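PDB 4W4T: MxaA from Stigmatella aurantiaca, which reduces the finished myxalamid chain with NADPH in its terminal reductase domain, the part described here, probably releasing it as a primary alcohol. Local coordinates for residues 86-91 against 121-126; 94-99 against 117-122; 127-132 against 171-176. One frame throughout, in Å; residues are numbered along the deposited sequence.

Contact 1: residues 86-91 against 121-126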
loop_
_atom_site.group_PDB
_atom_site.type_symbol
_atom_site.label_atom_id
_atom_site.label_comp_id
_atom_site.label_asym_id
_atom_site.label_seq_id
_atom_site.Cartn_x
_atom_site.Cartn_y
_atom_site.Cartn_z
ATOM N N LEU A 86 8.918 12.817 25.424
ATOM C CA LEU A 86 8.369 13.610 24.335
ATOM C C LEU A 86 7.142 12.906 23.758
ATOM O O LEU A 86 7.205 11.726 23.419
ATOM C CB LEU A 86 9.430 13.828 23.252
ATOM C CG LEU A 86 9.087 14.839 22.161
ATOM C CD1 LEU A 86 9.181 16.254 22.715
ATOM C CD2 LEU A 86 10.023 14.652 20.986
ATOM N N VAL A 87 6.024 13.618 23.657
ATOM C CA VAL A 87 4.785 13.011 23.202
ATOM C C VAL A 87 3.874 14.035 22.531
ATOM O O VAL A 87 3.704 15.148 23.032
ATOM C CB VAL A 87 4.031 12.332 24.386
ATOM C CG1 VAL A 87 3.752 13.354 25.507
ATOM C CG2 VAL A 87 2.745 11.673 23.914
ATOM N N ARG A 88 3.307 13.661 21.386
ATOM C CA ARG A 88 2.305 14.483 20.709
ATOM C C ARG A 88 0.982 14.435 21.453
ATOM O O ARG A 88 0.352 13.381 21.536
ATOM C CB ARG A 88 2.074 14.011 19.270
ATOM C CG ARG A 88 3.277 14.105 18.357
ATOM C CD ARG A 88 2.969 13.561 16.957
ATOM N NE ARG A 88 2.015 14.388 16.222
ATOM C CZ ARG A 88 0.784 14.007 15.894
ATOM N NH1 ARG A 88 0.346 12.802 16.239
ATOM N NH2 ARG A 88 -0.011 14.832 15.220
ATOM N N SER A 89 0.556 15.576 21.980
ATOM C CA SER A 89 -0.719 15.668 22.686
ATOM C C SER A 89 -1.051 17.138 22.924
ATOM O O SER A 89 -0.165 17.987 22.848
ATOM C CB SER A 89 -0.663 14.909 24.012
ATOM O OG SER A 89 0.390 15.411 24.830
ATOM N N LYS A 90 -2.317 17.437 23.204
ATOM C CA LYS A 90 -2.728 18.821 23.456
ATOM C C LYS A 90 -2.378 19.280 24.874
ATOM O O LYS A 90 -2.223 20.480 25.122
ATOM C CB LYS A 90 -4.229 18.990 23.209
ATOM C CG LYS A 90 -4.606 19.112 21.738
ATOM C CD LYS A 90 -3.983 20.353 21.115
ATOM C CE LYS A 90 -3.957 20.265 19.594
ATOM N NZ LYS A 90 -3.062 19.170 19.123
ATOM N N THR A 91 -2.273 18.340 25.810
ATOM C CA THR A 91 -1.871 18.682 27.174
ATOM C C THR A 91 -0.928 17.640 27.741
ATOM O O THR A 91 -0.862 16.524 27.237
ATOM C CB THR A 91 -3.076 18.811 28.145
ATOM O OG1 THR A 91 -3.783 17.569 28.209
ATOM C CG2 THR A 91 -4.025 19.938 27.724
ATOM N N ARG A 121 5.117 17.913 25.778
ATOM C CA ARG A 121 4.333 18.018 24.550
ATOM C C ARG A 121 5.252 18.392 23.398
ATOM O O ARG A 121 6.011 19.363 23.507
ATOM C CB ARG A 121 3.236 19.084 24.647
ATOM C CG ARG A 121 2.111 18.818 25.612
ATOM C CD ARG A 121 1.181 20.028 25.599
ATOM N NE ARG A 121 0.772 20.339 24.233
ATOM C CZ ARG A 121 0.282 21.508 23.837
ATOM N NH1 ARG A 121 0.142 22.504 24.705
ATOM N NH2 ARG A 121 -0.064 21.677 22.565
ATOM N N GLY A 122 5.164 17.658 22.292
ATOM C CA GLY A 122 6.080 17.875 21.195
ATOM C C GLY A 122 6.063 16.797 20.131
ATOM O O GLY A 122 5.319 15.812 20.206
ATOM N N ASP A 123 6.917 16.991 19.134
ATOM C CA ASP A 123 6.845 16.260 17.879
ATOM C C ASP A 123 8.247 16.180 17.313
ATOM O O ASP A 123 8.838 17.191 16.962
ATOM C CB ASP A 123 5.908 16.967 16.900
ATOM C CG ASP A 123 5.603 16.145 15.660
ATOM O OD1 ASP A 123 6.359 15.202 15.334
ATOM O OD2 ASP A 123 4.594 16.463 14.989
ATOM N N ILE A 124 8.773 14.965 17.230
ATOM C CA ILE A 124 10.082 14.734 16.659
ATOM C C ILE A 124 10.250 15.297 15.231
ATOM O O ILE A 124 11.361 15.620 14.801
ATOM C CB ILE A 124 10.377 13.218 16.668
ATOM C CG1 ILE A 124 11.882 12.981 16.700
ATOM C CG2 ILE A 124 9.660 12.496 15.528
ATOM C CD1 ILE A 124 12.531 13.580 17.921
ATOM N N GLY A 125 9.151 15.440 14.501
ATOM C CA GLY A 125 9.236 15.869 13.118
ATOM C C GLY A 125 9.130 17.379 12.939
ATOM O O GLY A 125 8.949 17.846 11.819
ATOM N N GLN A 126 9.244 18.133 14.031
ATOM C CA GLN A 126 9.130 19.600 13.988
ATOM C C GLN A 126 10.401 20.250 14.533
ATOM O O GLN A 126 11.080 19.650 15.370
ATOM C CB GLN A 126 7.919 20.069 14.803
ATOM C CG GLN A 126 6.575 19.602 14.260
ATOM C CD GLN A 126 6.226 20.283 12.953
ATOM O OE1 GLN A 126 6.686 21.389 12.679
ATOM N NE2 GLN A 126 5.412 19.630 12.140
#

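Contact 2: residues 94-99 against 117-122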
loop_
_atom_site.group_PDB
_atom_site.type_symbol
_atom_site.label_atom_id
_atom_site.label_comp_id
_atom_site.label_asym_id
_atom_site.label_seq_id
_atom_site.Cartn_x
_atom_site.Cartn_y
_atom_site.Cartn_z
ATOM N N GLU A 94 -2.992 14.617 28.857
ATOM C CA GLU A 94 -3.310 13.721 27.740
ATOM C C GLU A 94 -2.061 12.987 27.264
ATOM O O GLU A 94 -2.142 11.825 26.862
ATOM C CB GLU A 94 -3.935 14.485 26.586
ATOM C CG GLU A 94 -5.302 15.037 26.896
ATOM C CD GLU A 94 -5.672 16.173 25.975
ATOM O OE1 GLU A 94 -6.305 15.918 24.926
ATOM O OE2 GLU A 94 -5.304 17.321 26.291
ATOM N N GLY A 95 -0.909 13.659 27.316
ATOM C CA GLY A 95 0.355 13.004 27.007
ATOM C C GLY A 95 0.589 11.825 27.938
ATOM O O GLY A 95 0.897 10.700 27.502
HETATM N N MSE A 96 0.409 12.045 29.235
HETATM C CA MSE A 96 0.540 10.991 30.226
HETATM C C MSE A 96 -0.396 9.866 29.961
HETATM O O MSE A 96 -0.021 8.725 30.099
HETATM C CB MSE A 96 0.255 11.504 31.614
HETATM C CG MSE A 96 0.546 10.450 32.667
HETATM SE SE MSE A 96 2.423 10.086 32.929
HETATM C CE MSE A 96 2.745 9.780 34.830
ATOM N N ASN A 97 -1.608 10.162 29.562
ATOM C CA ASN A 97 -2.555 9.098 29.225
ATOM C C ASN A 97 -2.054 8.219 28.088
ATOM O O ASN A 97 -2.195 7.000 28.131
ATOM C CB ASN A 97 -3.922 9.668 28.847
ATOM C CG ASN A 97 -4.585 10.394 29.995
ATOM O OD1 ASN A 97 -4.194 10.243 31.154
ATOM N ND2 ASN A 97 -5.603 11.183 29.680
ATOM N N ARG A 98 -1.483 8.845 27.067
ATOM C CA ARG A 98 -0.938 8.103 25.939
ATOM C C ARG A 98 0.204 7.203 26.404
ATOM O O ARG A 98 0.240 6.020 26.088
ATOM C CB ARG A 98 -0.455 9.053 24.839
ATOM C CG ARG A 98 -1.558 9.854 24.164
ATOM C CD ARG A 98 -1.066 10.469 22.854
ATOM N NE ARG A 98 -0.744 9.443 21.857
ATOM C CZ ARG A 98 0.253 9.531 20.981
ATOM N NH1 ARG A 98 1.043 10.602 20.971
ATOM N NH2 ARG A 98 0.467 8.546 20.123
ATOM N N ILE A 99 1.133 7.765 27.164
ATOM C CA ILE A 99 2.256 6.988 27.660
ATOM C C ILE A 99 1.763 5.836 28.536
ATOM O O ILE A 99 2.171 4.680 28.347
ATOM C CB ILE A 99 3.216 7.877 28.426
ATOM C CG1 ILE A 99 3.818 8.905 27.465
ATOM C CG2 ILE A 99 4.308 7.057 29.066
ATOM C CD1 ILE A 99 4.457 10.087 28.163
ATOM N N ILE A 117 7.486 9.927 35.464
ATOM C CA ILE A 117 7.296 10.287 34.057
ATOM C C ILE A 117 6.825 11.740 33.912
ATOM O O ILE A 117 5.879 12.146 34.563
ATOM C CB ILE A 117 6.274 9.372 33.370
ATOM C CG1 ILE A 117 6.686 7.906 33.475
ATOM C CG2 ILE A 117 6.103 9.773 31.917
ATOM C CD1 ILE A 117 5.618 6.951 32.979
ATOM N N VAL A 118 7.505 12.499 33.065
ATOM C CA VAL A 118 7.132 13.868 32.778
ATOM C C VAL A 118 6.915 14.074 31.304
ATOM O O VAL A 118 7.906 14.193 30.564
ATOM C CB VAL A 118 8.245 14.850 33.240
ATOM C CG1 VAL A 118 7.814 16.289 32.972
ATOM C CG2 VAL A 118 8.607 14.622 34.663
ATOM N N PRO A 119 5.655 14.073 30.874
ATOM C CA PRO A 119 5.500 14.272 29.451
ATOM C C PRO A 119 5.943 15.673 29.016
ATOM O O PRO A 119 5.840 16.650 29.775
ATOM C CB PRO A 119 4.021 14.105 29.213
ATOM C CG PRO A 119 3.493 13.379 30.326
ATOM C CD PRO A 119 4.412 13.662 31.514
ATOM N N VAL A 120 6.503 15.738 27.815
ATOM C CA VAL A 120 6.853 16.986 27.183
ATOM C C VAL A 120 6.066 16.993 25.899
ATOM O O VAL A 120 6.276 16.134 25.051
ATOM C CB VAL A 120 8.383 17.088 26.948
ATOM C CG1 VAL A 120 8.741 18.405 26.196
ATOM C CG2 VAL A 120 9.145 16.996 28.253
ATOM N N ARG A 121 5.117 17.913 25.778
ATOM C CA ARG A 121 4.333 18.018 24.550
ATOM C C ARG A 121 5.252 18.392 23.398
ATOM O O ARG A 121 6.011 19.363 23.507
ATOM C CB ARG A 121 3.236 19.084 24.647
ATOM C CG ARG A 121 2.111 18.818 25.612
ATOM C CD ARG A 121 1.181 20.028 25.599
ATOM N NE ARG A 121 0.772 20.339 24.233
ATOM C CZ ARG A 121 0.282 21.508 23.837
ATOM N NH1 ARG A 121 0.142 22.504 24.705
ATOM N NH2 ARG A 121 -0.064 21.677 22.565
ATOM N N GLY A 122 5.164 17.658 22.292
ATOM C CA GLY A 122 6.080 17.875 21.195
ATOM C C GLY A 122 6.063 16.797 20.131
ATOM O O GLY A 122 5.319 15.812 20.206
#

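Contact 3: residues 127-132 against 171-176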
loop_
_atom_site.group_PDB
_atom_site.type_symbol
_atom_site.label_atom_id
_atom_site.label_comp_id
_atom_site.label_asym_id
_atom_site.label_seq_id
_atom_site.Cartn_x
_atom_site.Cartn_y
_atom_site.Cartn_z
ATOM N N PRO A 127 10.722 21.477 14.075
ATOM C CA PRO A 127 11.857 22.231 14.621
ATOM C C PRO A 127 11.793 22.305 16.136
ATOM O O PRO A 127 10.696 22.467 16.682
ATOM C CB PRO A 127 11.691 23.639 14.008
ATOM C CG PRO A 127 10.924 23.410 12.753
ATOM C CD PRO A 127 10.037 22.210 12.984
ATOM N N LEU A 128 12.945 22.176 16.795
ATOM C CA LEU A 128 13.003 22.241 18.252
ATOM C C LEU A 128 12.079 21.210 18.906
ATOM O O LEU A 128 11.618 21.410 20.027
ATOM C CB LEU A 128 12.643 23.650 18.736
ATOM C CG LEU A 128 13.427 24.829 18.147
ATOM C CD1 LEU A 128 13.029 26.131 18.865
ATOM C CD2 LEU A 128 14.930 24.621 18.229
ATOM N N LEU A 129 11.825 20.102 18.204
ATOM C CA LEU A 129 10.961 19.042 18.715
ATOM C C LEU A 129 9.544 19.542 18.968
ATOM O O LEU A 129 8.826 18.992 19.799
ATOM C CB LEU A 129 11.537 18.452 20.007
ATOM C CG LEU A 129 13.017 18.109 19.983
ATOM C CD1 LEU A 129 13.518 17.715 21.375
ATOM C CD2 LEU A 129 13.272 16.988 18.959
ATOM N N GLY A 130 9.143 20.595 18.257
ATOM C CA GLY A 130 7.802 21.124 18.398
ATOM C C GLY A 130 7.649 22.125 19.531
ATOM O O GLY A 130 6.548 22.616 19.788
ATOM N N LEU A 131 8.754 22.447 20.192
ATOM C CA LEU A 131 8.730 23.358 21.330
ATOM C C LEU A 131 8.919 24.806 20.875
ATOM O O LEU A 131 9.514 25.057 19.832
ATOM C CB LEU A 131 9.824 23.007 22.342
ATOM C CG LEU A 131 9.911 21.575 22.863
ATOM C CD1 LEU A 131 11.080 21.444 23.853
ATOM C CD2 LEU A 131 8.609 21.185 23.501
ATOM N N SER A 132 8.418 25.747 21.666
ATOM C CA SER A 132 8.725 27.162 21.463
ATOM C C SER A 132 10.176 27.418 21.827
ATOM O O SER A 132 10.795 26.596 22.505
ATOM C CB SER A 132 7.813 28.039 22.316
ATOM O OG SER A 132 8.145 27.901 23.685
ATOM N N ARG A 171 18.629 15.628 14.126
ATOM C CA ARG A 171 19.336 16.917 14.146
ATOM C C ARG A 171 18.903 17.778 15.336
ATOM O O ARG A 171 19.736 18.354 16.037
ATOM C CB ARG A 171 19.101 17.680 12.835
ATOM C CG ARG A 171 19.882 18.986 12.756
ATOM C CD ARG A 171 19.434 19.871 11.583
ATOM N NE ARG A 171 18.053 20.337 11.718
ATOM C CZ ARG A 171 17.383 20.966 10.754
ATOM N NH1 ARG A 171 17.969 21.204 9.588
ATOM N NH2 ARG A 171 16.127 21.355 10.952
ATOM N N GLU A 172 17.601 17.850 15.585
ATOM C CA GLU A 172 17.100 18.710 16.659
ATOM C C GLU A 172 17.474 18.154 18.034
ATOM O O GLU A 172 17.702 18.905 18.984
ATOM C CB GLU A 172 15.582 18.887 16.536
ATOM C CG GLU A 172 15.172 19.614 15.247
ATOM C CD GLU A 172 15.857 20.979 15.104
ATOM O OE1 GLU A 172 15.402 21.953 15.752
ATOM O OE2 GLU A 172 16.847 21.073 14.342
ATOM N N ILE A 173 17.530 16.830 18.140
ATOM C CA ILE A 173 17.990 16.171 19.365
ATOM C C ILE A 173 19.443 16.520 19.607
ATOM O O ILE A 173 19.848 16.805 20.742
ATOM C CB ILE A 173 17.811 14.620 19.271
ATOM C CG1 ILE A 173 16.339 14.246 19.473
ATOM C CG2 ILE A 173 18.735 13.871 20.264
ATOM C CD1 ILE A 173 15.802 14.560 20.886
ATOM N N LEU A 174 20.243 16.513 18.543
ATOM C CA LEU A 174 21.649 16.899 18.678
ATOM C C LEU A 174 21.771 18.364 19.077
ATOM O O LEU A 174 22.652 18.735 19.840
ATOM C CB LEU A 174 22.421 16.648 17.385
ATOM C CG LEU A 174 22.557 15.160 17.037
ATOM C CD1 LEU A 174 23.155 14.974 15.636
ATOM C CD2 LEU A 174 23.411 14.442 18.095
ATOM N N ARG A 175 20.876 19.186 18.551
ATOM C CA ARG A 175 20.809 20.594 18.939
ATOM C C ARG A 175 20.567 20.753 20.445
ATOM O O ARG A 175 21.229 21.537 21.118
ATOM C CB ARG A 175 19.702 21.290 18.150
ATOM C CG ARG A 175 19.811 22.782 18.136
ATOM C CD ARG A 175 18.664 23.433 17.347
ATOM N NE ARG A 175 18.554 22.955 15.960
ATOM C CZ ARG A 175 19.390 23.295 14.978
ATOM N NH1 ARG A 175 20.430 24.089 15.216
ATOM N NH2 ARG A 175 19.196 22.829 13.759
ATOM N N LEU A 176 19.598 20.016 20.961
ATOM C CA LEU A 176 19.282 20.056 22.385
ATOM C C LEU A 176 20.456 19.545 23.218
ATOM O O LEU A 176 20.777 20.090 24.281
ATOM C CB LEU A 176 18.020 19.235 22.662
ATOM C CG LEU A 176 17.576 19.126 24.120
ATOM C CD1 LEU A 176 17.075 20.475 24.632
ATOM C CD2 LEU A 176 16.520 18.049 24.296
#

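Contact 1: residues 86-91 against 121-126
Arg88 and Asp123 meet at the NADPH site of a Rossmann fold, where loops leave two neighbouring parallel strands; both are seen to bind NADPH in this protein, though none is bound to this chain. The two side chains run side by side, pointing the same way. NE of Arg88 reaches OD2 of Asp123 at 3.5 Å, a long salt bridge with the two flat groups 65° apart. Asp123 OD1 takes the N-H of Gly125 at 2.9 Å, closing an Asx turn. With an alanine in place of Asp123, Arg88 would probably lose its carboxylate partner and the Gly125 N-H its acceptor.

Backbone pairing runs just past the strand end. Gly122 N donates to Val87 O at 3.0 Å. Beside it, Leu86 CD1 lies 3.8 Å from Gly122 CA, where a CB would clash. Leu86 CD2 touches Ile124 CD1.

Further on, the bend of Arg121 at chi3 (53°) brings its guanidinium to the carbonyls of Ser89 and Lys90. NE donates to Ser89 O at 2.9 Å, at the edge. Lys90 O lies over the face, without a hydrogen bond. This pairing of one cationic group with two carbonyl oxygens probably steadies the turn at Ser89 and Lys90.

Contact 2: residues 94-99 against 117-122
Met96, Ile99, Ile117 and Pro119 make an apolar seam between helix 92-105 and strand 117-121. The short axes of helix 94-99 and strand 117-121 approach to 8.0 Å, at 118° between their directions. The contact is van der Waals throughout.

Side chain meets side chain along the seam. Met96, a selenomethionine in the crystal, sends CG anti to its own N (chi1 -173°). The chain bends at chi2 and again at chi3, which brings SE and CE to Ile117. SE lies 3.8 Å from CG2 of Ile117, and CE sits equally close to its CB. Nearer the helix, CB of Met96 is 4.0 Å from CG of Pro119. Ile99 points toward the strand and slides past Ile117 in the opposite direction: CG2 of Ile99 is 4.1 Å from CD1 of Ile117, and Ile99 CD1 also touches Ile117 CG2. The same CD1 reaches across to CG of Pro119 at 4.1 Å.

Side chain meets backbone at Pro119. Its ring presses against the helix main chain, with CG 3.5 Å from N of Met96. Gly95 probably helps: a side-chain carbon there would come within about 3.3 Å of Pro119 CB.

Strand 117-121 pairs with strand 82-87 through the backbones of Val118 and Val120, whose side chains point away from this helix. Ile99 and Ile117 both also touch Leu72 of helix 66-78, and Ile99 rests on Cys85. Helix 92-105 is the crossover of the beta-alpha-beta unit 82-87, 92-105, 117-121, packed on the sheet beside helix 66-78.

Contact 3: residues 127-132 against 171-176
Glu172 on helix 159-177 reaches across to the loop at Leu128 and Leu129. Its CB points toward the loop and lies 3.8 Å from CD2 of Leu129; the two side chains slide past each other in opposite directions. CG stands beside the backbone N of Glu172, and the chain then folds back at chi2 (-56°). This brings CG and CD up to the backbone N of Leu128. At the tip, OE1 accepts the N-H of Leu128 at 2.7 Å in a nearly straight bond (165°). The donor comes to the anti side of the oxygen, close to the carboxylate plane. CD2 of Leu128 also lies near OE1.

OE2 is gripped from within the helix. Arg171 NE donates to it at 3.0 Å. Arg175 comes side-on, with NE and NH2 both on OE2, and NH2 uses the syn lone pair. Arg175 NE also bonds weakly to OE1. Three N-H groups from two arginines thus grip one oxygen. They probably favour a charged carboxylate and fix its rotation.

In the Rossmann fold this loop follows strand 117-121 and leads into helix 133-142, while helix 159-177 packs on the sheet. Ile173 rests on Thr61 of strand 57-61, and Leu176 on Leu59.

Apolar packing completes the contact. Leu129 CD1 lies 3.9 Å from CD1 of Ile173, the two chains crossing at about a right angle, and 4.2 Å from CD2 of Leu176. Leu128 CD2 touches the aliphatic CD of Arg175 at 4.0 Å. Leu128 also meets Phe136 of helix 133-142, and so does Leu176.

In the fold
All three contacts belong to the Rossmann fold of the reductase domain. Contacts 1 and 2 have centres about 8 Å apart and share Arg121 and Gly122. They use one beta-alpha-beta unit: strand 82-87, helix 92-105, strand 117-121. Arg98 on that helix bonds to the carbonyl of Arg88, so two NADPH-site residues are joined directly. Contact 3 comes later in the chain, its centre about 11 Å from that of contact 1 and about 17 Å from that of contact 2. Leu129 links it to contact 1 through the Asp123 backbone and Ile124. The loop carrying Asp123 and Ile124 is thus held from the strand side by contact 1 and by Leu129 of contact 3.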